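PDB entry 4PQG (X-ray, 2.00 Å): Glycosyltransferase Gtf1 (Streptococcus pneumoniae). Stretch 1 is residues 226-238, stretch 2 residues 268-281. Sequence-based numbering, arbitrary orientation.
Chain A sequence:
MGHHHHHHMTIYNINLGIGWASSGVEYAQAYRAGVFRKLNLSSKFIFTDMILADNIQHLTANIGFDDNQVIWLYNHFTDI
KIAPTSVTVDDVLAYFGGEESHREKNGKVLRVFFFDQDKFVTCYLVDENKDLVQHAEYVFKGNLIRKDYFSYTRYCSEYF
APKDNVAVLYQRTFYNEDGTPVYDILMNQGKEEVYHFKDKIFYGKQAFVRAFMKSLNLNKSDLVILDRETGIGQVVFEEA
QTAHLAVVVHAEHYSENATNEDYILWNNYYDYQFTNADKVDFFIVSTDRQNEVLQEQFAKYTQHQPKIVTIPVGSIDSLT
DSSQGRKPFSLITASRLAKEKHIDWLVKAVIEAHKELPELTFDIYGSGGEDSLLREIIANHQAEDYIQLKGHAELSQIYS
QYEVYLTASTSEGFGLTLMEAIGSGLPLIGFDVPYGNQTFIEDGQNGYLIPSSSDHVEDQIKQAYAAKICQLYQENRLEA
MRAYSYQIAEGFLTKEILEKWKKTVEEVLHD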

# COMPACT_ATOMS: atom_id res chain seq x y z
N LEU A 226 -7.58 -0.93 12.61
CA LEU A 226 -6.60 0.11 12.37
C LEU A 226 -5.31 -0.43 11.74
O LEU A 226 -4.53 -1.14 12.39
CB LEU A 226 -6.31 0.81 13.68
CG LEU A 226 -5.47 2.09 13.70
CD1 LEU A 226 -6.07 3.13 12.77
CD2 LEU A 226 -5.44 2.61 15.14
N ASP A 227 -5.08 -0.06 10.49
CA ASP A 227 -3.88 -0.49 9.78
C ASP A 227 -2.68 0.44 9.93
O ASP A 227 -1.54 -0.01 10.17
CB ASP A 227 -4.22 -0.74 8.31
CG ASP A 227 -5.01 -2.02 8.15
OD1 ASP A 227 -4.43 -3.08 8.50
OD2 ASP A 227 -6.20 -1.96 7.74
N ARG A 228 -2.94 1.74 9.79
CA ARG A 228 -1.94 2.78 9.96
C ARG A 228 -2.63 3.99 10.54
O ARG A 228 -3.78 4.29 10.19
CB ARG A 228 -1.42 3.22 8.62
CG ARG A 228 -0.26 2.45 8.07
CD ARG A 228 0.33 3.37 7.02
NE ARG A 228 0.54 2.73 5.73
CZ ARG A 228 1.71 2.21 5.36
NH1 ARG A 228 2.73 2.26 6.20
NH2 ARG A 228 1.84 1.66 4.16
N GLU A 229 -1.90 4.74 11.37
CA GLU A 229 -2.55 5.61 12.35
C GLU A 229 -1.74 6.85 12.74
O GLU A 229 -2.13 7.59 13.66
CB GLU A 229 -2.93 4.74 13.57
CG GLU A 229 -2.73 5.30 14.97
CD GLU A 229 -1.31 5.19 15.51
OE1 GLU A 229 -0.35 4.85 14.77
OE2 GLU A 229 -1.15 5.48 16.72
N THR A 230 -0.61 7.07 12.06
CA THR A 230 0.21 8.25 12.37
C THR A 230 -0.62 9.52 12.35
O THR A 230 -1.25 9.81 11.35
CB THR A 230 1.41 8.40 11.41
OG1 THR A 230 2.32 7.32 11.63
CG2 THR A 230 2.13 9.72 11.65
N GLY A 231 -0.63 10.25 13.46
CA GLY A 231 -1.33 11.53 13.55
C GLY A 231 -2.74 11.47 14.14
O GLY A 231 -3.22 12.46 14.69
N ILE A 232 -3.38 10.31 14.03
CA ILE A 232 -4.82 10.17 14.30
C ILE A 232 -5.17 9.10 15.35
O ILE A 232 -6.35 8.91 15.70
CB ILE A 232 -5.60 9.87 12.99
CG1 ILE A 232 -5.12 8.55 12.36
CG2 ILE A 232 -5.44 11.01 11.99
CD1 ILE A 232 -5.99 8.06 11.23
N GLY A 233 -4.14 8.41 15.84
CA GLY A 233 -4.27 7.31 16.81
C GLY A 233 -5.16 7.56 18.02
O GLY A 233 -6.05 6.77 18.32
N GLN A 234 -4.90 8.64 18.72
CA GLN A 234 -5.65 8.96 19.91
C GLN A 234 -7.14 9.12 19.64
O GLN A 234 -7.97 8.60 20.39
CB GLN A 234 -5.11 10.23 20.50
CG GLN A 234 -5.74 10.61 21.82
CD GLN A 234 -4.89 11.61 22.55
OE1 GLN A 234 -3.67 11.69 22.32
NE2 GLN A 234 -5.50 12.39 23.43
N VAL A 235 -7.45 9.87 18.58
CA VAL A 235 -8.84 10.16 18.18
C VAL A 235 -9.55 8.88 17.73
O VAL A 235 -10.71 8.65 18.09
CB VAL A 235 -8.88 11.23 17.07
CG1 VAL A 235 -10.27 11.35 16.51
CG2 VAL A 235 -8.39 12.57 17.61
N VAL A 236 -8.87 8.05 16.96
CA VAL A 236 -9.42 6.75 16.56
C VAL A 236 -9.67 5.85 17.80
O VAL A 236 -10.75 5.26 17.94
CB VAL A 236 -8.50 6.05 15.52
CG1 VAL A 236 -8.99 4.63 15.21
CG2 VAL A 236 -8.47 6.86 14.24
N PHE A 237 -8.69 5.77 18.70
CA PHE A 237 -8.78 4.98 19.91
C PHE A 237 -9.98 5.41 20.75
O PHE A 237 -10.80 4.57 21.14
CB PHE A 237 -7.48 5.06 20.75
CG PHE A 237 -6.48 3.96 20.44
CD1 PHE A 237 -5.86 3.26 21.48
CD2 PHE A 237 -6.16 3.62 19.12
CE1 PHE A 237 -4.95 2.24 21.21
CE2 PHE A 237 -5.24 2.61 18.85
CZ PHE A 237 -4.63 1.91 19.90
N GLU A 238 -10.11 6.72 20.97
CA GLU A 238 -11.17 7.24 21.81
C GLU A 238 -12.55 6.98 21.23
O GLU A 238 -13.44 6.49 21.92
CB GLU A 238 -10.96 8.73 22.04
CG GLU A 238 -9.85 9.03 23.03
CD GLU A 238 -9.54 10.51 23.13
OE1 GLU A 238 -10.11 11.31 22.35
OE2 GLU A 238 -8.72 10.88 23.98
N ASN A 268 8.06 2.57 15.51
CA ASN A 268 7.31 3.83 15.67
C ASN A 268 5.83 3.72 15.28
O ASN A 268 4.99 4.35 15.88
CB ASN A 268 7.94 4.99 14.88
CG ASN A 268 9.34 5.36 15.37
OD1 ASN A 268 9.77 5.01 16.47
ND2 ASN A 268 10.04 6.11 14.54
N TYR A 269 5.52 2.92 14.26
CA TYR A 269 4.13 2.77 13.83
C TYR A 269 3.24 2.01 14.83
O TYR A 269 2.05 1.86 14.58
CB TYR A 269 4.02 2.09 12.46
CG TYR A 269 4.74 2.81 11.34
CD1 TYR A 269 4.70 4.21 11.23
CD2 TYR A 269 5.42 2.09 10.37
CE1 TYR A 269 5.35 4.86 10.19
CE2 TYR A 269 6.07 2.73 9.32
CZ TYR A 269 6.04 4.11 9.24
OH TYR A 269 6.70 4.73 8.20
N TYR A 270 3.82 1.51 15.92
CA TYR A 270 3.04 0.74 16.91
C TYR A 270 3.19 1.21 18.34
O TYR A 270 2.45 0.75 19.24
CB TYR A 270 3.32 -0.78 16.76
CG TYR A 270 2.76 -1.26 15.45
CD1 TYR A 270 1.38 -1.28 15.27
CD2 TYR A 270 3.58 -1.59 14.38
CE1 TYR A 270 0.83 -1.66 14.06
CE2 TYR A 270 3.03 -1.97 13.16
CZ TYR A 270 1.65 -1.99 13.01
OH TYR A 270 1.04 -2.34 11.83
N ASP A 271 4.13 2.13 18.56
CA ASP A 271 4.43 2.60 19.90
C ASP A 271 3.19 3.10 20.62
O ASP A 271 2.98 2.80 21.81
CB ASP A 271 5.48 3.71 19.85
CG ASP A 271 5.82 4.23 21.22
OD1 ASP A 271 6.38 3.44 22.01
OD2 ASP A 271 5.50 5.40 21.51
N TYR A 272 2.38 3.88 19.90
CA TYR A 272 1.16 4.43 20.50
C TYR A 272 0.19 3.31 20.87
O TYR A 272 -0.33 3.25 22.00
CB TYR A 272 0.46 5.45 19.58
CG TYR A 272 -0.77 6.00 20.27
CD1 TYR A 272 -0.66 7.02 21.21
CD2 TYR A 272 -2.04 5.45 20.04
CE1 TYR A 272 -1.77 7.51 21.87
CE2 TYR A 272 -3.16 5.93 20.70
CZ TYR A 272 -3.01 6.96 21.62
OH TYR A 272 -4.09 7.46 22.29
N GLN A 273 -0.08 2.43 19.91
CA GLN A 273 -1.05 1.35 20.11
C GLN A 273 -0.64 0.38 21.23
O GLN A 273 -1.50 -0.08 21.99
CB GLN A 273 -1.32 0.59 18.81
CG GLN A 273 -1.74 1.46 17.63
CD GLN A 273 -0.55 1.90 16.78
OE1 GLN A 273 0.35 2.61 17.24
NE2 GLN A 273 -0.55 1.46 15.53
N PHE A 274 0.66 0.12 21.36
CA PHE A 274 1.20 -0.81 22.35
C PHE A 274 1.21 -0.17 23.74
O PHE A 274 0.85 -0.82 24.74
CB PHE A 274 2.62 -1.29 21.94
CG PHE A 274 2.65 -2.19 20.72
CD1 PHE A 274 1.48 -2.69 20.16
CD2 PHE A 274 3.87 -2.56 20.15
CE1 PHE A 274 1.51 -3.53 19.06
CE2 PHE A 274 3.92 -3.40 19.05
CZ PHE A 274 2.74 -3.89 18.49
N THR A 275 1.58 1.11 23.81
CA THR A 275 1.51 1.89 25.06
C THR A 275 0.09 1.87 25.63
O THR A 275 -0.11 1.69 26.83
CB THR A 275 1.96 3.35 24.81
OG1 THR A 275 3.33 3.36 24.39
CG2 THR A 275 1.82 4.21 26.08
N ASN A 276 -0.89 1.99 24.74
CA ASN A 276 -2.30 2.04 25.13
C ASN A 276 -3.09 0.78 24.75
O ASN A 276 -4.24 0.86 24.31
CB ASN A 276 -2.93 3.29 24.49
CG ASN A 276 -2.28 4.57 24.97
OD1 ASN A 276 -2.50 4.99 26.11
ND2 ASN A 276 -1.45 5.18 24.13
N ALA A 277 -2.46 -0.38 24.93
CA ALA A 277 -3.05 -1.67 24.56
C ALA A 277 -4.32 -2.01 25.35
O ALA A 277 -5.15 -2.76 24.88
CB ALA A 277 -2.03 -2.80 24.69
N ASP A 278 -4.46 -1.43 26.53
CA ASP A 278 -5.69 -1.56 27.33
C ASP A 278 -6.95 -1.08 26.59
O ASP A 278 -8.06 -1.49 26.94
CB ASP A 278 -5.55 -0.84 28.67
CG ASP A 278 -5.23 0.64 28.50
OD1 ASP A 278 -4.28 0.96 27.75
OD2 ASP A 278 -5.94 1.47 29.10
N LYS A 279 -6.78 -0.23 25.57
CA LYS A 279 -7.91 0.29 24.79
C LYS A 279 -8.25 -0.57 23.57
O LYS A 279 -9.28 -0.36 22.92
CB LYS A 279 -7.64 1.73 24.34
CG LYS A 279 -7.40 2.73 25.46
CD LYS A 279 -8.59 2.86 26.42
CE LYS A 279 -8.45 4.07 27.34
NZ LYS A 279 -7.12 4.13 28.01
N VAL A 280 -7.39 -1.53 23.27
CA VAL A 280 -7.52 -2.37 22.09
C VAL A 280 -8.17 -3.70 22.47
O VAL A 280 -7.71 -4.37 23.40
CB VAL A 280 -6.12 -2.64 21.46
CG1 VAL A 280 -6.21 -3.55 20.26
CG2 VAL A 280 -5.43 -1.34 21.07
N ASP A 281 -9.23 -4.08 21.74
CA ASP A 281 -9.92 -5.35 21.97
C ASP A 281 -9.06 -6.55 21.57
O ASP A 281 -8.93 -7.49 22.34
CB ASP A 281 -11.27 -5.36 21.26
CG ASP A 281 -12.23 -4.38 21.89
OD1 ASP A 281 -12.66 -4.61 23.04
OD2 ASP A 281 -12.53 -3.35 21.25
O HOH W 1 -2.14 0.21 13.35
O HOH W 2 1.27 0.60 10.14
O HOH W 3 0.22 1.17 12.48
O HOH W 4 0.82 3.66 12.25
O HOH W 5 3.94 7.06 13.93
O HOH W 6 -3.00 9.63 24.08

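Contact between residues 226-238 and 268-281 of the glycosyltransferase Gtf1. No direct hydrogen bond joins the two stretches; water bridges one end of the contact, and the ring of Phe 237 fills the other. At the start of stretch 1, the carbonyls of Leu 226 and Asp 227 face stretch 2 across a layer of water. Water 1 lies 2.9 Å from Leu 226 O, measured from the water oxygen, and accepts from Gln 273 NE2 (3.0 Å), so a single water lies between the amide of Gln 273 and this backbone. Asp 227 O takes a hydrogen bond from water 2 at 2.9 Å, and the same water donates a weak one to Tyr 270 OH at 3.4 Å; directly, Asp 227 O and Tyr 270 OH are 3.9 Å apart. The CA-to-CB bond of Asp 227 points away, and its carboxylate is hydrogen-bonded elsewhere in the structure. Water 3 adds a further link, 3.1 Å from Asp 227 O and 2.9 Å from Tyr 269 O.

Glu 229 is buried and its CA-to-CB bond points toward stretch 2, yet its carboxylate makes no direct hydrogen bond there. Glu 229 OE2 lies 3.3 Å from Gln 273 OE1, a pair of acceptors with no proton to share, and Glu 229 OE1 is 3.5 Å from Gln 273 NE2 at a poor angle. Gln 273 NE2 donates to Tyr 269 O of its own stretch at 2.8 Å, and also to water 1. Water 4 makes the polar connection: it accepts from Glu 229 N (3.1 Å) and lies within hydrogen-bonding distance of Glu 229 OE1 (3.0 Å) and Tyr 269 O (3.2 Å). Glu 229 OE2 also packs 3.3 Å from Tyr 272 CB. Thr 230 approaches the Tyr 269 ring obliquely, OG1 to CD1 3.9 Å, while its hydroxyl binds water 5 at 2.8 Å.

The chain turns at Gly 231, whose positive phi suits glycine, and enters the helix after Ile 232. At Gly 233 the absence of a side chain makes room: an ideal CB would sit 3.2 Å from Tyr 272 CD2 and only 2.4 Å from Glu 229 OE2. The Tyr 272 ring can therefore lie along the backbone, with CE2 3.7 Å from Gly 233 C and OH 3.2 Å from Gln 234 CA. Water 6 bridges Gln 234 OE1 (2.8 Å, weak) and Tyr 272 OH (3.0 Å).

Phe 237, with 127 Å² covered, contributes the largest area to the contact. Tyr 272 turns its edge to one face of the Phe 237 ring, with centroids 5.2 Å apart and planes at 71°; Phe 237 CG to Tyr 272 CE2 is 3.9 Å. Near the plane of the Phe 237 ring, CE1 meets Asn 276 O at 3.5 Å. Phe 237 CZ packs against Gln 273 CA (3.6 Å) and Val 280 CG2 (3.5 Å), and Phe 237 CD1 against Lys 279 CB (3.7 Å). The end of the Lys 279 side chain leads away, its NZ forming a salt bridge with Asp 278 OD2 at 3.1 Å.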